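Local coordinates for ATP-dependent 6-phosphofructokinase subunit beta (Saccharomyces cerevisiae, PDB 3O8O), which catalyses the ATP-dependent phosphorylation of fructose 6-phosphate to fructose 1,6-bisphosphate, the first committing step of glycolysis, at residues B[429-442]-B[476-490]. Sequence-based numbering, arbitrary orientation.
Sequences IYNGWSGLARHESV and IAYYFQKYEFDGLII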
ATOM      1  N   ILE B 429      21.440  27.368  18.106  1.00 81.28           N
ATOM      2  CA  ILE B 429      20.539  26.527  18.893  1.00 81.28           C
ATOM      3  C   ILE B 429      20.556  25.148  18.237  1.00 80.67           C
ATOM      4  O   ILE B 429      19.934  24.951  17.200  1.00 81.28           O
ATOM      5  CB  ILE B 429      19.085  27.033  18.855  1.00 81.28           C
ATOM      6  CG1 ILE B 429      19.008  28.480  19.337  1.00 81.28           C
ATOM      7  CG2 ILE B 429      18.208  26.129  19.715  1.00 81.28           C
ATOM      8  CD1 ILE B 429      17.592  29.049  19.310  1.00 62.56           C
ATOM      9  N   TYR B 430      21.262  24.192  18.824  1.00 81.06           N
ATOM     10  CA  TYR B 430      21.334  22.863  18.227  1.00 81.06           C
ATOM     11  C   TYR B 430      20.049  22.066  18.269  1.00 81.06           C
ATOM     12  O   TYR B 430      19.306  22.115  19.246  1.00 81.06           O
ATOM     13  CB  TYR B 430      22.434  22.042  18.881  1.00 56.60           C
ATOM     14  CG  TYR B 430      23.809  22.331  18.331  1.00 56.45           C
ATOM     15  CD1 TYR B 430      24.361  23.599  18.413  1.00 56.12           C
ATOM     16  CD2 TYR B 430      24.558  21.322  17.741  1.00 56.56           C
ATOM     17  CE1 TYR B 430      25.624  23.845  17.918  1.00 56.56           C
ATOM     18  CE2 TYR B 430      25.812  21.553  17.252  1.00 56.55           C
ATOM     19  CZ  TYR B 430      26.348  22.808  17.338  1.00 56.71           C
ATOM     20  OH  TYR B 430      27.627  23.012  16.860  1.00 58.13           O
ATOM     21  N   ASN B 431      19.807  21.319  17.196  1.00 52.91           N
ATOM     22  CA  ASN B 431      18.617  20.486  17.069  1.00 50.26           C
ATOM     23  C   ASN B 431      17.294  21.181  17.317  1.00 50.34           C
ATOM     24  O   ASN B 431      16.454  20.698  18.085  1.00 49.31           O
ATOM     25  CB  ASN B 431      18.730  19.282  17.977  1.00 44.99           C
ATOM     26  CG  ASN B 431      19.846  18.385  17.562  1.00 43.96           C
ATOM     27  OD1 ASN B 431      20.061  18.155  16.370  1.00 42.69           O
ATOM     28  ND2 ASN B 431      20.570  17.858  18.534  1.00 43.97           N
ATOM     29  N   GLY B 432      17.117  22.315  16.651  1.00 58.55           N
ATOM     30  CA  GLY B 432      15.890  23.072  16.785  1.00 60.21           C
ATOM     31  C   GLY B 432      15.213  23.120  18.142  1.00 61.53           C
ATOM     32  O   GLY B 432      15.792  22.791  19.166  1.00 62.01           O
ATOM     33  N   TRP B 433      13.955  23.534  18.125  1.00 48.76           N
ATOM     34  CA  TRP B 433      13.151  23.666  19.320  1.00 49.84           C
ATOM     35  C   TRP B 433      13.118  22.462  20.261  1.00 49.70           C
ATOM     36  O   TRP B 433      13.026  22.622  21.475  1.00 50.31           O
ATOM     37  CB  TRP B 433      11.730  24.016  18.911  1.00 78.30           C
ATOM     38  CG  TRP B 433      11.659  25.093  17.886  1.00 79.97           C
ATOM     39  CD1 TRP B 433      10.880  25.101  16.773  1.00 80.65           C
ATOM     40  CD2 TRP B 433      12.358  26.343  17.895  1.00 81.17           C
ATOM     41  NE1 TRP B 433      11.038  26.275  16.084  1.00 81.12           N
ATOM     42  CE2 TRP B 433      11.942  27.059  16.751  1.00 81.17           C
ATOM     43  CE3 TRP B 433      13.297  26.934  18.761  1.00 81.17           C
ATOM     44  CZ2 TRP B 433      12.433  28.340  16.446  1.00 81.17           C
ATOM     45  CZ3 TRP B 433      13.787  28.214  18.457  1.00 81.17           C
ATOM     46  CH2 TRP B 433      13.350  28.898  17.307  1.00 81.17           C
ATOM     47  N   SER B 434      13.173  21.257  19.731  1.00 53.22           N
ATOM     48  CA  SER B 434      13.121  20.125  20.637  1.00 54.02           C
ATOM     49  C   SER B 434      14.446  20.039  21.366  1.00 55.54           C
ATOM     50  O   SER B 434      14.499  19.630  22.520  1.00 55.42           O
ATOM     51  CB  SER B 434      12.844  18.812  19.880  1.00 60.86           C
ATOM     52  OG  SER B 434      13.991  18.301  19.205  1.00 58.70           O
ATOM     53  N   GLY B 435      15.517  20.436  20.687  1.00 80.10           N
ATOM     54  CA  GLY B 435      16.831  20.377  21.296  1.00 80.10           C
ATOM     55  C   GLY B 435      17.058  21.509  22.273  1.00 80.10           C
ATOM     56  O   GLY B 435      17.910  21.433  23.153  1.00 80.10           O
ATOM     57  N   LEU B 436      16.293  22.578  22.124  1.00 69.55           N
ATOM     58  CA  LEU B 436      16.443  23.720  23.001  1.00 69.79           C
ATOM     59  C   LEU B 436      15.739  23.407  24.297  1.00 70.19           C
ATOM     60  O   LEU B 436      16.360  23.335  25.349  1.00 70.96           O
ATOM     61  CB  LEU B 436      15.822  24.964  22.364  1.00 73.58           C
ATOM     62  CG  LEU B 436      15.987  26.207  23.220  1.00 73.83           C
ATOM     63  CD1 LEU B 436      17.471  26.509  23.338  1.00 74.11           C
ATOM     64  CD2 LEU B 436      15.241  27.378  22.605  1.00 73.93           C
ATOM     65  N   ALA B 437      14.436  23.197  24.198  1.00 80.32           N
ATOM     66  CA  ALA B 437      13.603  22.913  25.349  1.00 80.23           C
ATOM     67  C   ALA B 437      14.065  21.724  26.147  1.00 80.71           C
ATOM     68  O   ALA B 437      14.223  21.813  27.363  1.00 81.28           O
ATOM     69  CB  ALA B 437      12.178  22.701  24.908  1.00 77.06           C
ATOM     70  N   ARG B 438      14.287  20.608  25.467  1.00 67.05           N
ATOM     71  CA  ARG B 438      14.698  19.384  26.147  1.00 67.69           C
ATOM     72  C   ARG B 438      16.168  19.232  26.554  1.00 67.82           C
ATOM     73  O   ARG B 438      16.479  18.365  27.378  1.00 67.66           O
ATOM     74  CB  ARG B 438      14.272  18.163  25.330  1.00 32.61           C
ATOM     75  N   HIS B 439      17.067  20.045  26.001  1.00 60.27           N
ATOM     76  CA  HIS B 439      18.478  19.942  26.375  1.00 60.70           C
ATOM     77  C   HIS B 439      19.223  21.261  26.422  1.00 60.70           C
ATOM     78  O   HIS B 439      20.457  21.252  26.395  1.00 60.58           O
ATOM     79  CB  HIS B 439      19.245  19.034  25.420  1.00 81.23           C
ATOM     80  CG  HIS B 439      18.685  17.656  25.316  1.00 81.23           C
ATOM     81  ND1 HIS B 439      18.293  16.925  26.417  1.00 81.23           N
ATOM     82  CD2 HIS B 439      18.470  16.862  24.241  1.00 81.23           C
ATOM     83  CE1 HIS B 439      17.860  15.740  26.022  1.00 81.23           C
ATOM     84  NE2 HIS B 439      17.957  15.676  24.705  1.00 81.23           N
ATOM     85  N   GLU B 440      18.502  22.384  26.483  1.00 65.37           N
ATOM     86  CA  GLU B 440      19.160  23.686  26.510  1.00 65.37           C
ATOM     87  C   GLU B 440      20.387  23.555  25.576  1.00 65.37           C
ATOM     88  O   GLU B 440      21.543  23.562  26.002  1.00 64.90           O
ATOM     89  CB  GLU B 440      19.583  24.025  27.952  1.00 81.28           C
ATOM     90  CG  GLU B 440      20.376  25.325  28.080  1.00 81.28           C
ATOM     91  CD  GLU B 440      20.830  25.616  29.491  1.00 81.28           C
ATOM     92  OE1 GLU B 440      21.415  24.714  30.131  1.00 81.28           O
ATOM     93  OE2 GLU B 440      20.609  26.757  29.946  1.00 81.28           O
ATOM     94  N   SER B 441      20.126  23.420  24.288  1.00 81.28           N
ATOM     95  CA  SER B 441      21.215  23.238  23.343  1.00 81.28           C
ATOM     96  C   SER B 441      21.899  24.487  22.771  1.00 81.28           C
ATOM     97  O   SER B 441      22.373  24.450  21.628  1.00 81.28           O
ATOM     98  CB  SER B 441      20.715  22.379  22.192  1.00 81.01           C
ATOM     99  OG  SER B 441      19.589  22.998  21.597  1.00 81.01           O
ATOM    100  N   VAL B 442      21.973  25.581  23.533  1.00 57.02           N
ATOM    101  CA  VAL B 442      22.624  26.773  22.996  1.00 55.48           C
ATOM    102  C   VAL B 442      24.145  26.601  23.043  1.00 54.75           C
ATOM    103  O   VAL B 442      24.669  25.989  23.960  1.00 52.94           O
ATOM    104  CB  VAL B 442      22.207  28.041  23.763  1.00 67.85           C
ATOM    105  CG1 VAL B 442      22.956  29.240  23.214  1.00 67.75           C
ATOM    106  CG2 VAL B 442      20.715  28.268  23.615  1.00 67.88           C
ATOM    107  N   ILE B 476      11.208  27.671  25.772  1.00 79.07           N
ATOM    108  CA  ILE B 476      11.885  28.355  24.686  1.00 79.07           C
ATOM    109  C   ILE B 476      12.167  29.782  25.120  1.00 79.07           C
ATOM    110  O   ILE B 476      13.328  30.187  25.246  1.00 79.07           O
ATOM    111  CB  ILE B 476      11.017  28.413  23.407  1.00 81.28           C
ATOM    112  CG1 ILE B 476      10.478  27.017  23.057  1.00 81.28           C
ATOM    113  CG2 ILE B 476      11.849  28.989  22.254  1.00 81.28           C
ATOM    114  CD1 ILE B 476      11.574  25.995  22.732  1.00 69.57           C
ATOM    115  N   ALA B 477      11.082  30.528  25.345  1.00 81.28           N
ATOM    116  CA  ALA B 477      11.141  31.923  25.761  1.00 80.97           C
ATOM    117  C   ALA B 477      12.124  32.075  26.905  1.00 80.46           C
ATOM    118  O   ALA B 477      12.955  32.996  26.895  1.00 79.68           O
ATOM    119  CB  ALA B 477       9.755  32.399  26.185  1.00 71.54           C
ATOM    120  N   TYR B 478      12.030  31.166  27.878  1.00 79.06           N
ATOM    121  CA  TYR B 478      12.911  31.179  29.036  1.00 79.46           C
ATOM    122  C   TYR B 478      14.367  31.250  28.604  1.00 80.21           C
ATOM    123  O   TYR B 478      15.029  32.265  28.807  1.00 81.25           O
ATOM    124  CB  TYR B 478      12.703  29.935  29.886  1.00 81.28           C
ATOM    125  CG  TYR B 478      13.714  29.815  31.005  1.00 81.28           C
ATOM    126  CD1 TYR B 478      13.690  30.696  32.089  1.00 81.28           C
ATOM    127  CD2 TYR B 478      14.713  28.833  30.969  1.00 81.28           C
ATOM    128  CE1 TYR B 478      14.635  30.605  33.113  1.00 81.28           C
ATOM    129  CE2 TYR B 478      15.661  28.731  31.983  1.00 81.28           C
ATOM    130  CZ  TYR B 478      15.619  29.619  33.059  1.00 81.28           C
ATOM    131  OH  TYR B 478      16.555  29.521  34.075  1.00 81.28           O
ATOM    132  N   TYR B 479      14.867  30.171  28.016  1.00 61.39           N
ATOM    133  CA  TYR B 479      16.247  30.141  27.561  1.00 61.36           C
ATOM    134  C   TYR B 479      16.579  31.357  26.719  1.00 61.69           C
ATOM    135  O   TYR B 479      17.686  31.895  26.782  1.00 60.89           O
ATOM    136  CB  TYR B 479      16.497  28.886  26.750  1.00 81.28           C
ATOM    137  CG  TYR B 479      16.644  27.653  27.595  1.00 81.28           C
ATOM    138  CD1 TYR B 479      17.652  27.565  28.553  1.00 81.28           C
ATOM    139  CD2 TYR B 479      15.816  26.551  27.408  1.00 81.28           C
ATOM    140  CE1 TYR B 479      17.838  26.406  29.299  1.00 81.28           C
ATOM    141  CE2 TYR B 479      15.998  25.387  28.146  1.00 81.28           C
ATOM    142  CZ  TYR B 479      17.016  25.320  29.088  1.00 81.28           C
ATOM    143  OH  TYR B 479      17.241  24.155  29.790  1.00 81.28           O
ATOM    144  N   PHE B 480      15.618  31.790  25.921  1.00 81.28           N
ATOM    145  CA  PHE B 480      15.829  32.957  25.078  1.00 81.28           C
ATOM    146  C   PHE B 480      16.262  34.121  25.967  1.00 81.28           C
ATOM    147  O   PHE B 480      17.381  34.656  25.822  1.00 81.28           O
ATOM    148  CB  PHE B 480      14.535  33.310  24.337  1.00 81.16           C
ATOM    149  CG  PHE B 480      14.585  33.025  22.861  1.00 81.16           C
ATOM    150  CD1 PHE B 480      15.276  31.923  22.374  1.00 81.16           C
ATOM    151  CD2 PHE B 480      13.925  33.857  21.960  1.00 81.16           C
ATOM    152  CE1 PHE B 480      15.310  31.652  21.024  1.00 81.16           C
ATOM    153  CE2 PHE B 480      13.952  33.587  20.599  1.00 81.16           C
ATOM    154  CZ  PHE B 480      14.647  32.483  20.129  1.00 81.16           C
ATOM    155  N   GLN B 481      15.362  34.498  26.882  1.00 81.28           N
ATOM    156  CA  GLN B 481      15.601  35.583  27.830  1.00 81.28           C
ATOM    157  C   GLN B 481      16.934  35.336  28.525  1.00 81.28           C
ATOM    158  O   GLN B 481      17.780  36.236  28.611  1.00 81.28           O
ATOM    159  CB  GLN B 481      14.489  35.618  28.873  1.00 81.28           C
ATOM    160  CG  GLN B 481      14.571  36.806  29.783  1.00 81.28           C
ATOM    161  CD  GLN B 481      13.629  36.693  30.948  1.00 81.28           C
ATOM    162  OE1 GLN B 481      13.468  37.645  31.722  1.00 81.28           O
ATOM    163  NE2 GLN B 481      12.999  35.520  31.093  1.00 81.28           N
ATOM    164  N   LYS B 482      17.114  34.099  28.997  1.00 69.88           N
ATOM    165  CA  LYS B 482      18.333  33.716  29.680  1.00 69.27           C
ATOM    166  C   LYS B 482      19.573  34.078  28.894  1.00 69.01           C
ATOM    167  O   LYS B 482      20.464  34.706  29.418  1.00 68.97           O
ATOM    168  CB  LYS B 482      18.366  32.226  29.980  1.00 60.77           C
ATOM    169  CG  LYS B 482      19.751  31.781  30.389  1.00 60.79           C
ATOM    170  CD  LYS B 482      19.809  30.343  30.879  1.00 61.05           C
ATOM    171  CE  LYS B 482      21.246  29.991  31.299  1.00 61.56           C
ATOM    172  NZ  LYS B 482      21.332  28.691  32.006  1.00 61.47           N
ATOM    173  N   TYR B 483      19.650  33.690  27.636  1.00 63.47           N
ATOM    174  CA  TYR B 483      20.840  34.030  26.884  1.00 62.64           C
ATOM    175  C   TYR B 483      20.803  35.433  26.302  1.00 63.91           C
ATOM    176  O   TYR B 483      21.778  35.885  25.719  1.00 64.04           O
ATOM    177  CB  TYR B 483      21.077  32.996  25.794  1.00 69.66           C
ATOM    178  CG  TYR B 483      21.480  31.654  26.357  1.00 67.52           C
ATOM    179  CD1 TYR B 483      20.542  30.820  26.975  1.00 66.92           C
ATOM    180  CD2 TYR B 483      22.808  31.232  26.302  1.00 66.84           C
ATOM    181  CE1 TYR B 483      20.915  29.606  27.519  1.00 66.35           C
ATOM    182  CE2 TYR B 483      23.197  30.022  26.847  1.00 65.72           C
ATOM    183  CZ  TYR B 483      22.247  29.210  27.452  1.00 65.92           C
ATOM    184  OH  TYR B 483      22.636  27.999  27.981  1.00 64.69           O
ATOM    185  N   GLU B 484      19.685  36.124  26.482  1.00 81.28           N
ATOM    186  CA  GLU B 484      19.545  37.485  25.981  1.00 81.28           C
ATOM    187  C   GLU B 484      19.843  37.568  24.478  1.00 81.28           C
ATOM    188  O   GLU B 484      20.872  38.106  24.052  1.00 81.28           O
ATOM    189  N   PHE B 485      18.941  37.027  23.673  1.00 80.99           N
ATOM    190  CA  PHE B 485      19.117  37.069  22.234  1.00 80.99           C
ATOM    191  C   PHE B 485      18.450  38.336  21.745  1.00 80.71           C
ATOM    192  O   PHE B 485      17.271  38.554  22.010  1.00 80.99           O
ATOM    193  CB  PHE B 485      18.454  35.849  21.574  1.00 58.79           C
ATOM    194  CG  PHE B 485      19.110  34.522  21.913  1.00 57.36           C
ATOM    195  CD1 PHE B 485      20.513  34.383  21.872  1.00 56.40           C
ATOM    196  CD2 PHE B 485      18.327  33.400  22.222  1.00 56.30           C
ATOM    197  CE1 PHE B 485      21.126  33.160  22.127  1.00 55.73           C
ATOM    198  CE2 PHE B 485      18.932  32.169  22.480  1.00 56.29           C
ATOM    199  CZ  PHE B 485      20.337  32.047  22.431  1.00 56.09           C
ATOM    200  N   ASP B 486      19.200  39.182  21.047  1.00 81.28           N
ATOM    201  CA  ASP B 486      18.639  40.424  20.508  1.00 81.28           C
ATOM    202  C   ASP B 486      17.866  40.095  19.231  1.00 81.28           C
ATOM    203  O   ASP B 486      16.877  40.755  18.885  1.00 81.28           O
ATOM    204  N   GLY B 487      18.328  39.051  18.544  1.00 81.28           N
ATOM    205  CA  GLY B 487      17.691  38.623  17.308  1.00 81.28           C
ATOM    206  C   GLY B 487      17.853  37.143  17.012  1.00 81.28           C
ATOM    207  O   GLY B 487      18.827  36.499  17.433  1.00 81.28           O
ATOM    208  N   LEU B 488      16.886  36.613  16.268  1.00 68.82           N
ATOM    209  CA  LEU B 488      16.863  35.205  15.885  1.00 67.87           C
ATOM    210  C   LEU B 488      16.936  35.081  14.375  1.00 68.11           C
ATOM    211  O   LEU B 488      16.369  35.890  13.659  1.00 68.84           O
ATOM    212  CB  LEU B 488      15.563  34.558  16.366  1.00 55.56           C
ATOM    213  CG  LEU B 488      15.453  33.054  16.109  1.00 54.25           C
ATOM    214  CD1 LEU B 488      16.640  32.364  16.728  1.00 52.80           C
ATOM    215  CD2 LEU B 488      14.133  32.515  16.663  1.00 53.26           C
ATOM    216  N   ILE B 489      17.647  34.076  13.893  1.00 80.75           N
ATOM    217  CA  ILE B 489      17.740  33.837  12.456  1.00 80.75           C
ATOM    218  C   ILE B 489      17.389  32.375  12.223  1.00 80.75           C
ATOM    219  O   ILE B 489      18.167  31.488  12.555  1.00 80.75           O
ATOM    220  CB  ILE B 489      19.155  34.122  11.920  1.00 73.86           C
ATOM    221  CG1 ILE B 489      19.312  35.619  11.674  1.00 73.86           C
ATOM    222  CG2 ILE B 489      19.397  33.355  10.636  1.00 73.86           C
ATOM    223  CD1 ILE B 489      20.688  35.996  11.169  1.00 69.42           C
ATOM    224  N   ILE B 490      16.206  32.131  11.668  1.00 81.21           N
ATOM    225  CA  ILE B 490      15.761  30.768  11.410  1.00 78.38           C
ATOM    226  C   ILE B 490      15.993  30.277   9.976  1.00 76.10           C
ATOM    227  O   ILE B 490      15.495  30.869   9.005  1.00 75.80           O
ATOM    228  CB  ILE B 490      14.276  30.615  11.697  1.00 63.91           C
ATOM    229  CG1 ILE B 490      13.964  30.996  13.130  1.00 63.91           C
ATOM    230  CG2 ILE B 490      13.873  29.189  11.491  1.00 63.91           C
ATOM    231  CD1 ILE B 490      12.467  30.919  13.433  1.00 61.54           C
TER
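Carboxylate oxygen OE2 of Glu-440 receives two partners from the end of helix 473-483: Lys-482 NZ at 2.9 Å, in a salt bridge, and Tyr-483 OH at 3.1 Å, in a weak hydrogen bond. The placement of OE2 is uncertain, because the model sets it too close to the Tyr-479 ring, so these lengths and the turn of the carboxylate are doubtful. Glu-440 leaves the helical conformation after helix 432-439 with positive phi, and its CA lies over one face of the Tyr-479 ring. Its CG is anti to the backbone N (chi1 176°), and the extended side chain crosses both Tyr-479 and Tyr-483 at about a right angle. Leu-436 CG packs by Tyr-479 CD2.

Val-442 covers a face of the Tyr-483 ring in a CH-pi contact, CB lying 4.0 Å from the centroid and 18° off the normal. Its CG1 also meets the edge of Phe-485. Deeper in, Ile-476 fits against helix 432-439: CG2 reaches Leu-436 CD2 at 3.8 Å, while CD1 packs on Ala-437 CB. The indole of Trp-433 is met at its edge, in plane, by two strand residues, CH2 by Leu-488 CD2 (3.8 Å) and CZ2 by Ile-490 CD1 (4.0 Å). Its NE1 is hydrogen-bonded to Ser-499 OG of helix 494-504, which probably helps hold the indole's rotation. Ile-429 CD1 touches the edge of Phe-480 at CE1 (3.9 Å).

The axes of 432-439 and 476-483 cross at 77°, 9.5 Å apart at closest approach. Both segments belong to the C-terminal half, probably the regulatory PFK domain, whose Rossmann-like sheet places strand 395-401 between 425-429 and 487-492, all parallel. Val-442 starts strand 442-444, antiparallel beside 425-429, and Leu-503 of helix 494-504 packs on Trp-433 and Leu-488.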